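Long-range contacts in probable transcriptional regulatory protein aq_1575 (Aquifex aeolicus, PDB 1LFP), which is of unknown detailed function but probably binds DNA and regulates transcription: residues A[80-85]-A[102-107]; A[25-30]-A[230-235]; A[147-152]-A[169-174]. All blocks are in the same frame, centred on the assembly; numbering follows the deposited sequence.

Contact 1: residues A[80-85]-A[102-107]; sequences EQFEEV and TTDNRN
Glu83 and Thr103 form an antiparallel hydrogen-bonded pair at the open end of the beta hairpin made by strands 83-91 and 95-103. Glu83 N gives its hydrogen to Thr103 O at 3.0 Å and nearly straight (168°), and Thr103 N returns a bond to Glu83 O. Glu84 and Thr102, the next pair, are non-hydrogen-bonded and lay their side chains side by side; the Glu84 carboxylate goes on to a salt bridge with Arg48. On the face that carries Glu83 and Thr103, Val85 CG1 rests on Thr103 CG2 at 3.9 Å. Beyond the last pair the two chains stay together through Asp104. Its CA lies 3.2 Å from Gln81 O in a CA-H...O contact. Its CB sits 3.4 Å from Glu80 O and also covers one face of the Phe82 ring, a CH-pi contact 4.2 Å from CB to the ring centroid, displaced toward the rim. Asp104 CG lies between its own backbone N and carbonyl carbon (chi1 71°), farther from the ring than CB, and the carboxylate plane is turned only 21° from that of the ring. At the tip, OD2 reaches a salt bridge with Arg108 of helix 106-119. Thr103 OG1 accepts from Asn105 N at 3.1 Å, an ST turn that leads the strand into this helix; the same hydroxyl is hydrogen-bonded to Thr109, while Asn105 OD1 caps the helix by accepting from Arg108 N. A water donates to both Gln81 OE1 and Asp104 O, each 3.2 Å from the water oxygen.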
loop_
_atom_site.group_PDB
_atom_site.type_symbol
_atom_site.label_atom_id
_atom_site.label_comp_id
_atom_site.label_asym_id
_atom_site.label_seq_id
_atom_site.Cartn_x
_atom_site.Cartn_y
_atom_site.Cartn_z
ATOM N N GLU A 80 4.280 -21.323 10.200
ATOM C CA GLU A 80 4.123 -19.930 9.762
ATOM C C GLU A 80 2.992 -19.794 8.741
ATOM O O GLU A 80 1.851 -19.502 9.098
ATOM C CB GLU A 80 5.433 -19.427 9.155
ATOM C CG GLU A 80 5.323 -18.120 8.406
ATOM C CD GLU A 80 6.651 -17.687 7.840
ATOM O OE1 GLU A 80 7.459 -17.111 8.601
ATOM O OE2 GLU A 80 6.889 -17.940 6.638
ATOM N N GLN A 81 3.320 -19.985 7.470
ATOM C CA GLN A 81 2.332 -19.922 6.405
ATOM C C GLN A 81 1.790 -18.541 6.054
ATOM O O GLN A 81 0.578 -18.368 6.004
ATOM C CB GLN A 81 1.130 -20.797 6.756
ATOM C CG GLN A 81 1.447 -22.175 7.279
ATOM C CD GLN A 81 0.223 -22.830 7.883
ATOM O OE1 GLN A 81 -0.841 -22.867 7.265
ATOM N NE2 GLN A 81 0.364 -23.350 9.096
ATOM N N PHE A 82 2.649 -17.555 5.823
ATOM C CA PHE A 82 2.137 -16.238 5.439
ATOM C C PHE A 82 1.978 -16.180 3.919
ATOM O O PHE A 82 2.927 -16.464 3.181
ATOM C CB PHE A 82 3.088 -15.117 5.875
ATOM C CG PHE A 82 2.840 -14.608 7.256
ATOM C CD1 PHE A 82 1.649 -13.966 7.574
ATOM C CD2 PHE A 82 3.787 -14.793 8.255
ATOM C CE1 PHE A 82 1.393 -13.522 8.861
ATOM C CE2 PHE A 82 3.546 -14.356 9.546
ATOM C CZ PHE A 82 2.340 -13.715 9.855
ATOM N N GLU A 83 0.778 -15.824 3.447
ATOM C CA GLU A 83 0.555 -15.697 2.003
ATOM C C GLU A 83 -0.212 -14.401 1.723
ATOM O O GLU A 83 -0.876 -13.872 2.611
ATOM C CB GLU A 83 -0.263 -16.865 1.452
ATOM C CG GLU A 83 0.044 -17.240 -0.013
ATOM C CD GLU A 83 0.221 -16.043 -0.958
ATOM O OE1 GLU A 83 1.328 -15.446 -0.992
ATOM O OE2 GLU A 83 -0.754 -15.701 -1.668
ATOM N N GLU A 84 -0.107 -13.917 0.492
ATOM C CA GLU A 84 -0.797 -12.688 0.052
ATOM C C GLU A 84 -2.155 -13.058 -0.520
ATOM O O GLU A 84 -2.244 -13.963 -1.348
ATOM C CB GLU A 84 0.003 -11.948 -1.019
ATOM C CG GLU A 84 1.427 -11.593 -0.642
ATOM C CD GLU A 84 2.101 -10.667 -1.641
ATOM O OE1 GLU A 84 2.254 -9.470 -1.327
ATOM O OE2 GLU A 84 2.488 -11.121 -2.743
ATOM N N VAL A 85 -3.207 -12.383 -0.067
ATOM C CA VAL A 85 -4.551 -12.658 -0.563
ATOM C C VAL A 85 -5.136 -11.318 -1.002
ATOM O O VAL A 85 -4.850 -10.309 -0.391
ATOM C CB VAL A 85 -5.445 -13.299 0.541
ATOM C CG1 VAL A 85 -5.392 -12.490 1.804
ATOM C CG2 VAL A 85 -6.889 -13.412 0.064
ATOM N N THR A 102 -1.791 -9.946 3.896
ATOM C CA THR A 102 -0.731 -10.954 4.036
ATOM C C THR A 102 -1.124 -11.578 5.356
ATOM O O THR A 102 -1.002 -10.933 6.405
ATOM C CB THR A 102 0.686 -10.326 4.125
ATOM O OG1 THR A 102 0.983 -9.604 2.920
ATOM C CG2 THR A 102 1.737 -11.433 4.302
ATOM N N THR A 103 -1.592 -12.826 5.308
ATOM C CA THR A 103 -2.119 -13.494 6.485
ATOM C C THR A 103 -1.673 -14.940 6.601
ATOM O O THR A 103 -1.293 -15.568 5.607
ATOM C CB THR A 103 -3.696 -13.412 6.490
ATOM O OG1 THR A 103 -4.227 -14.061 7.650
ATOM C CG2 THR A 103 -4.286 -14.062 5.237
ATOM N N ASP A 104 -1.697 -15.454 7.825
ATOM C CA ASP A 104 -1.304 -16.840 8.069
ATOM C C ASP A 104 -2.543 -17.696 8.297
ATOM O O ASP A 104 -2.437 -18.875 8.630
ATOM C CB ASP A 104 -0.395 -16.938 9.302
ATOM C CG ASP A 104 -1.145 -16.690 10.605
ATOM O OD1 ASP A 104 -0.654 -17.124 11.674
ATOM O OD2 ASP A 104 -2.223 -16.058 10.572
ATOM N N ASN A 105 -3.718 -17.088 8.134
ATOM C CA ASN A 105 -4.981 -17.785 8.316
ATOM C C ASN A 105 -6.063 -17.085 7.496
ATOM O O ASN A 105 -6.827 -16.273 8.013
ATOM C CB ASN A 105 -5.377 -17.778 9.792
ATOM C CG ASN A 105 -6.448 -18.787 10.107
ATOM O OD1 ASN A 105 -7.480 -18.865 9.434
ATOM N ND2 ASN A 105 -6.208 -19.578 11.139
ATOM N N ARG A 106 -6.107 -17.395 6.208
ATOM C CA ARG A 106 -7.083 -16.821 5.293
ATOM C C ARG A 106 -8.536 -16.785 5.765
ATOM O O ARG A 106 -9.212 -15.766 5.621
ATOM C CB ARG A 106 -7.011 -17.561 3.953
ATOM C CG ARG A 106 -6.073 -16.929 2.947
ATOM C CD ARG A 106 -5.769 -17.874 1.797
ATOM N NE ARG A 106 -4.649 -18.755 2.109
ATOM C CZ ARG A 106 -3.386 -18.352 2.230
ATOM N NH1 ARG A 106 -3.071 -17.078 2.058
ATOM N NH2 ARG A 106 -2.439 -19.226 2.550
ATOM N N ASN A 107 -9.034 -17.893 6.311
ATOM C CA ASN A 107 -10.423 -17.943 6.779
ATOM C C ASN A 107 -10.674 -16.872 7.840
ATOM O O ASN A 107 -11.718 -16.208 7.850
ATOM C CB ASN A 107 -10.724 -19.341 7.342
ATOM C CG ASN A 107 -12.138 -19.477 7.877
ATOM O OD1 ASN A 107 -13.122 -19.167 7.192
ATOM N ND2 ASN A 107 -12.249 -19.962 9.112
HETATM O O HOH W 1 -3.743 -21.549 7.338
#

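Contact 2: residues A[25-30]-A[230-235]; sequences FSKLIR and DVQQVI
A classic beta bulge, in which Gln232 and Gln233 both face Leu100 of the neighbouring strand, marks the corner of strand 231-239 where Gln232 reaches across to Lys27 of helix 21-39. The contact joins the N-terminal family region to strand 231-239 of the mixed sheet, which lies between 95-103 and the edge strand 207-208. Gln232 is bent at chi2 (-81°), and its NE2 donates to the backbone O of Lys27 at 3.2 Å. The bond is nearly straight at the hydrogen (164°), and the acceptor lies in the amide plane. The donor approaches the carbonyl from the flank, at a C=O...N angle of 111°. The same NE2 packs 3.4 Å from Arg30 CB and 3.8 Å from Lys27 CB, and so lies against both CB atoms.

The Lys27 side chain is fully extended and slides past Gln232 in the opposite direction. At its end NZ makes a salt bridge with Glu226 and a weak hydrogen bond to Leu228 O. Arg30 leaves the helix on the same side and crosses Asp230 obliquely. Phe82 and Thr102 touch Arg30 as well, tying it to the neighbouring hairpin. Asp230 OD2 is taken by a salt bridge with Arg108 and a hydrogen bond with Thr109, so the two oxygens serve different partners, and the two arginines would probably offset the like charge of Glu112 close by. The remaining oxygen, OD1, forms the salt bridge with Arg30 NH2 at 3.2 Å, the guanidinium and carboxylate planes standing steeply to each other.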
loop_
_atom_site.group_PDB
_atom_site.type_symbol
_atom_site.label_atom_id
_atom_site.label_comp_id
_atom_site.label_asym_id
_atom_site.label_seq_id
_atom_site.Cartn_x
_atom_site.Cartn_y
_atom_site.Cartn_z
ATOM N N PHE A 25 5.539 -1.555 11.981
ATOM C CA PHE A 25 6.585 -2.590 11.949
ATOM C C PHE A 25 6.025 -3.966 11.688
ATOM O O PHE A 25 6.684 -4.817 11.060
ATOM C CB PHE A 25 7.358 -2.602 13.260
ATOM C CG PHE A 25 8.207 -1.375 13.465
ATOM C CD1 PHE A 25 8.892 -1.177 14.662
ATOM C CD2 PHE A 25 8.377 -0.457 12.431
ATOM C CE1 PHE A 25 9.760 -0.063 14.810
ATOM C CE2 PHE A 25 9.225 0.642 12.566
ATOM C CZ PHE A 25 9.919 0.837 13.757
ATOM N N SER A 26 4.830 -4.207 12.199
ATOM C CA SER A 26 4.212 -5.502 11.990
ATOM C C SER A 26 4.040 -5.704 10.485
ATOM O O SER A 26 4.332 -6.776 9.958
ATOM C CB SER A 26 2.887 -5.569 12.742
ATOM O OG SER A 26 2.222 -6.786 12.444
ATOM N N LYS A 27 3.586 -4.665 9.792
ATOM C CA LYS A 27 3.387 -4.731 8.352
ATOM C C LYS A 27 4.726 -4.791 7.625
ATOM O O LYS A 27 4.854 -5.489 6.605
ATOM C CB LYS A 27 2.524 -3.537 7.902
ATOM C CG LYS A 27 1.099 -3.656 8.512
ATOM C CD LYS A 27 0.093 -2.571 8.129
ATOM C CE LYS A 27 -1.322 -2.962 8.673
ATOM N NZ LYS A 27 -2.364 -2.003 8.248
ATOM N N LEU A 28 5.752 -4.101 8.136
ATOM C CA LEU A 28 7.028 -4.189 7.436
ATOM C C LEU A 28 7.617 -5.599 7.582
ATOM O O LEU A 28 8.254 -6.106 6.660
ATOM C CB LEU A 28 7.999 -3.140 7.956
ATOM C CG LEU A 28 7.800 -1.741 7.338
ATOM C CD1 LEU A 28 8.339 -1.731 5.927
ATOM C CD2 LEU A 28 6.349 -1.353 7.325
ATOM N N ILE A 29 7.410 -6.199 8.744
ATOM C CA ILE A 29 7.883 -7.560 9.014
ATOM C C ILE A 29 7.200 -8.517 8.026
ATOM O O ILE A 29 7.862 -9.403 7.437
ATOM C CB ILE A 29 7.522 -7.957 10.453
ATOM C CG1 ILE A 29 8.419 -7.162 11.429
ATOM C CG2 ILE A 29 7.656 -9.476 10.614
ATOM C CD1 ILE A 29 8.162 -7.429 12.881
ATOM N N ARG A 30 5.885 -8.368 7.850
ATOM C CA ARG A 30 5.132 -9.219 6.910
ATOM C C ARG A 30 5.695 -9.116 5.495
ATOM O O ARG A 30 5.868 -10.127 4.820
ATOM C CB ARG A 30 3.667 -8.790 6.851
ATOM C CG ARG A 30 2.682 -9.795 7.334
ATOM C CD ARG A 30 2.813 -9.975 8.785
ATOM N NE ARG A 30 1.564 -10.472 9.347
ATOM C CZ ARG A 30 0.746 -9.750 10.094
ATOM N NH1 ARG A 30 1.051 -8.491 10.377
ATOM N NH2 ARG A 30 -0.388 -10.280 10.544
ATOM N N ASP A 230 -3.538 -7.753 9.325
ATOM C CA ASP A 230 -3.395 -8.556 8.099
ATOM C C ASP A 230 -3.432 -7.693 6.840
ATOM O O ASP A 230 -3.063 -8.147 5.764
ATOM C CB ASP A 230 -4.523 -9.598 7.990
ATOM C CG ASP A 230 -4.461 -10.683 9.070
ATOM O OD1 ASP A 230 -3.364 -10.991 9.573
ATOM O OD2 ASP A 230 -5.526 -11.261 9.394
ATOM N N VAL A 231 -3.896 -6.448 6.944
ATOM C CA VAL A 231 -3.984 -5.638 5.735
ATOM C C VAL A 231 -2.731 -4.806 5.436
ATOM O O VAL A 231 -2.238 -4.109 6.315
ATOM C CB VAL A 231 -5.231 -4.659 5.797
ATOM C CG1 VAL A 231 -5.305 -3.848 4.531
ATOM C CG2 VAL A 231 -6.537 -5.471 6.006
ATOM N N GLN A 232 -2.227 -4.896 4.204
ATOM C CA GLN A 232 -1.042 -4.144 3.759
ATOM C C GLN A 232 -1.466 -2.905 2.978
ATOM O O GLN A 232 -0.897 -1.815 3.141
ATOM C CB GLN A 232 -0.145 -4.967 2.815
ATOM C CG GLN A 232 0.601 -6.156 3.425
ATOM C CD GLN A 232 1.880 -5.782 4.169
ATOM O OE1 GLN A 232 2.758 -5.059 3.664
ATOM N NE2 GLN A 232 1.988 -6.286 5.371
ATOM N N GLN A 233 -2.435 -3.086 2.095
ATOM C CA GLN A 233 -2.885 -1.985 1.274
ATOM C C GLN A 233 -4.359 -1.994 1.020
ATOM O O GLN A 233 -4.956 -3.029 0.837
ATOM C CB GLN A 233 -2.237 -2.019 -0.098
ATOM C CG GLN A 233 -0.711 -1.820 -0.152
ATOM C CD GLN A 233 -0.236 -1.765 -1.594
ATOM O OE1 GLN A 233 0.608 -2.561 -2.035
ATOM N NE2 GLN A 233 -0.794 -0.832 -2.347
ATOM N N VAL A 234 -4.950 -0.812 0.971
ATOM C CA VAL A 234 -6.384 -0.732 0.662
ATOM C C VAL A 234 -6.479 0.274 -0.490
ATOM O O VAL A 234 -5.910 1.358 -0.390
ATOM C CB VAL A 234 -7.178 -0.156 1.819
ATOM C CG1 VAL A 234 -8.595 0.030 1.380
ATOM C CG2 VAL A 234 -7.118 -1.097 3.032
ATOM N N ILE A 235 -7.164 -0.085 -1.562
ATOM C CA ILE A 235 -7.329 0.769 -2.745
ATOM C C ILE A 235 -8.797 0.894 -3.105
ATOM O O ILE A 235 -9.528 -0.084 -3.093
ATOM C CB ILE A 235 -6.592 0.207 -3.992
ATOM C CG1 ILE A 235 -5.153 -0.203 -3.630
ATOM C CG2 ILE A 235 -6.521 1.299 -5.082
ATOM C CD1 ILE A 235 -4.878 -1.712 -3.796
#

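Contact 3: residues A[147-152]-A[169-174]; sequences VSEEEL and EVHIIY
His171 of strand 170-175 projects its ring into the start of helix 149-159, where Val147, Glu149 and Leu152 gather round it. Val147 CG2 meets the ring in its plane, 3.4 Å from CD2. Glu149, its chain bent at chi2, turns its carboxylate toward the ring edge, but OE1 sits too close to CE1 in the model, so its exact place is doubtful; it makes no hydrogen bond to NE2, and the carboxylate and ring planes stand 71° apart. Leu152 and His171 run past each other in opposite directions, and Leu152 CD1 comes 4.4 Å from Ile173 CD1, the next side chain on the same face of the strand.

Further out, Val142 of strand 134-143 packs against both Leu152 and His171, while Val192 touches Leu152 and Pro193 touches Val147. Ser148, at the N-cap position, turns its OG to donate to Glu151 OE2 at 3.0 Å. The ring's rotation is fixed by a hydrogen bond between ND1 and the backbone N of Gly167. An alanine in place of His171 would probably leave the Gly167 N-H without its acceptor and open a gap beside Val147 CG2, where the ring had been. Since ND1 accepts from a backbone N-H, the proton of the ring is then probably on NE2.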
loop_
_atom_site.group_PDB
_atom_site.type_symbol
_atom_site.label_atom_id
_atom_site.label_comp_id
_atom_site.label_asym_id
_atom_site.label_seq_id
_atom_site.Cartn_x
_atom_site.Cartn_y
_atom_site.Cartn_z
ATOM N N VAL A 147 11.456 17.771 -1.650
ATOM C CA VAL A 147 11.667 18.090 -3.059
ATOM C C VAL A 147 10.852 19.304 -3.472
ATOM O O VAL A 147 10.700 20.250 -2.702
ATOM C CB VAL A 147 11.290 16.913 -3.974
ATOM C CG1 VAL A 147 12.109 15.675 -3.609
ATOM C CG2 VAL A 147 9.802 16.631 -3.867
ATOM N N SER A 148 10.323 19.270 -4.686
ATOM C CA SER A 148 9.541 20.377 -5.205
ATOM C C SER A 148 8.537 19.827 -6.197
ATOM O O SER A 148 8.739 18.747 -6.754
ATOM C CB SER A 148 10.477 21.359 -5.894
ATOM O OG SER A 148 11.805 21.139 -5.446
ATOM N N GLU A 149 7.446 20.551 -6.407
ATOM C CA GLU A 149 6.452 20.088 -7.361
ATOM C C GLU A 149 7.129 20.079 -8.721
ATOM O O GLU A 149 7.102 19.078 -9.433
ATOM C CB GLU A 149 5.246 21.028 -7.411
ATOM C CG GLU A 149 3.987 20.525 -6.733
ATOM C CD GLU A 149 4.042 20.661 -5.226
ATOM O OE1 GLU A 149 4.886 19.990 -4.598
ATOM O OE2 GLU A 149 3.244 21.445 -4.669
ATOM N N GLU A 150 7.775 21.195 -9.047
ATOM C CA GLU A 150 8.428 21.366 -10.337
ATOM C C GLU A 150 9.554 20.390 -10.663
ATOM O O GLU A 150 9.514 19.710 -11.688
ATOM C CB GLU A 150 8.956 22.793 -10.468
ATOM C CG GLU A 150 9.434 23.134 -11.874
ATOM C CD GLU A 150 10.122 24.483 -11.953
ATOM O OE1 GLU A 150 10.510 24.890 -13.069
ATOM O OE2 GLU A 150 10.279 25.134 -10.902
ATOM N N GLU A 151 10.565 20.346 -9.799
ATOM C CA GLU A 151 11.718 19.476 -10.000
ATOM C C GLU A 151 11.309 18.024 -10.119
ATOM O O GLU A 151 11.785 17.298 -10.994
ATOM C CB GLU A 151 12.701 19.630 -8.835
ATOM C CG GLU A 151 13.606 18.436 -8.639
ATOM C CD GLU A 151 13.803 18.092 -7.170
ATOM O OE1 GLU A 151 14.044 16.901 -6.871
ATOM O OE2 GLU A 151 13.722 19.006 -6.318
ATOM N N LEU A 152 10.421 17.606 -9.233
ATOM C CA LEU A 152 9.968 16.243 -9.228
ATOM C C LEU A 152 9.133 15.894 -10.451
ATOM O O LEU A 152 9.281 14.808 -11.026
ATOM C CB LEU A 152 9.151 15.969 -7.984
ATOM C CG LEU A 152 8.763 14.498 -7.978
ATOM C CD1 LEU A 152 9.921 13.676 -7.421
ATOM C CD2 LEU A 152 7.503 14.309 -7.179
ATOM N N GLU A 169 1.882 16.278 1.163
ATOM C CA GLU A 169 2.833 15.607 2.026
ATOM C C GLU A 169 3.686 14.642 1.220
ATOM O O GLU A 169 4.865 14.440 1.497
ATOM C CB GLU A 169 2.056 14.845 3.087
ATOM C CG GLU A 169 0.791 14.221 2.528
ATOM C CD GLU A 169 -0.240 13.965 3.600
ATOM O OE1 GLU A 169 -1.352 13.483 3.274
ATOM O OE2 GLU A 169 0.066 14.253 4.777
ATOM N N VAL A 170 3.070 14.026 0.224
ATOM C CA VAL A 170 3.801 13.093 -0.595
ATOM C C VAL A 170 3.399 13.174 -2.056
ATOM O O VAL A 170 2.254 13.492 -2.414
ATOM C CB VAL A 170 3.635 11.643 -0.072
ATOM C CG1 VAL A 170 2.183 11.181 -0.213
ATOM C CG2 VAL A 170 4.563 10.724 -0.816
ATOM N N HIS A 171 4.374 12.914 -2.907
ATOM C CA HIS A 171 4.139 12.927 -4.333
ATOM C C HIS A 171 4.068 11.462 -4.684
ATOM O O HIS A 171 4.743 10.649 -4.078
ATOM C CB HIS A 171 5.294 13.633 -5.039
ATOM C CG HIS A 171 5.443 15.076 -4.648
ATOM N ND1 HIS A 171 4.380 15.955 -4.627
ATOM C CD2 HIS A 171 6.540 15.805 -4.327
ATOM C CE1 HIS A 171 4.819 17.164 -4.317
ATOM N NE2 HIS A 171 6.128 17.101 -4.132
ATOM N N ILE A 172 3.207 11.121 -5.631
ATOM C CA ILE A 172 3.036 9.749 -6.032
ATOM C C ILE A 172 3.409 9.538 -7.481
ATOM O O ILE A 172 2.972 10.273 -8.361
ATOM C CB ILE A 172 1.583 9.324 -5.853
ATOM C CG1 ILE A 172 1.239 9.311 -4.364
ATOM C CG2 ILE A 172 1.346 7.993 -6.534
ATOM C CD1 ILE A 172 -0.257 9.183 -4.091
ATOM N N ILE A 173 4.180 8.486 -7.734
ATOM C CA ILE A 173 4.601 8.175 -9.082
ATOM C C ILE A 173 4.191 6.760 -9.392
ATOM O O ILE A 173 4.463 5.852 -8.606
ATOM C CB ILE A 173 6.129 8.300 -9.217
ATOM C CG1 ILE A 173 6.517 9.779 -9.112
ATOM C CG2 ILE A 173 6.602 7.710 -10.572
ATOM C CD1 ILE A 173 8.018 10.021 -8.982
ATOM N N TYR A 174 3.498 6.571 -10.518
ATOM C CA TYR A 174 3.094 5.232 -10.906
ATOM C C TYR A 174 3.953 4.757 -12.033
ATOM O O TYR A 174 4.355 5.553 -12.885
ATOM C CB TYR A 174 1.654 5.206 -11.402
ATOM C CG TYR A 174 0.650 5.317 -10.320
ATOM C CD1 TYR A 174 0.228 4.183 -9.639
ATOM C CD2 TYR A 174 0.084 6.533 -9.986
ATOM C CE1 TYR A 174 -0.722 4.248 -8.675
ATOM C CE2 TYR A 174 -0.897 6.611 -9.002
ATOM C CZ TYR A 174 -1.294 5.458 -8.355
ATOM O OH TYR A 174 -2.289 5.489 -7.412
#

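How the contacts relate
Contacts 1 and 2 are neighbours, with centres 12 Å apart, and meet in the mixed sheet, where strand 95-103 lies between strands 83-91 and 231-239. They touch directly: Thr102 N is 2.9 Å from Asp230 O, a probable hydrogen bond. Contact 3 belongs to the antiparallel sheet of strands 163-165, 170-175, 134-143 and 196-203, its centre 34 Å from that of contact 1 and 24 Å from that of contact 2, although its nearest atoms come within about 6 Å of contact 2 without touching. Along the chain, contact 1 closes before contact 3 opens, and both fall between the two halves of contact 2. Strand 231-239 thus returns late in the chain to helix 21-39, joining the N-terminal region to the rest.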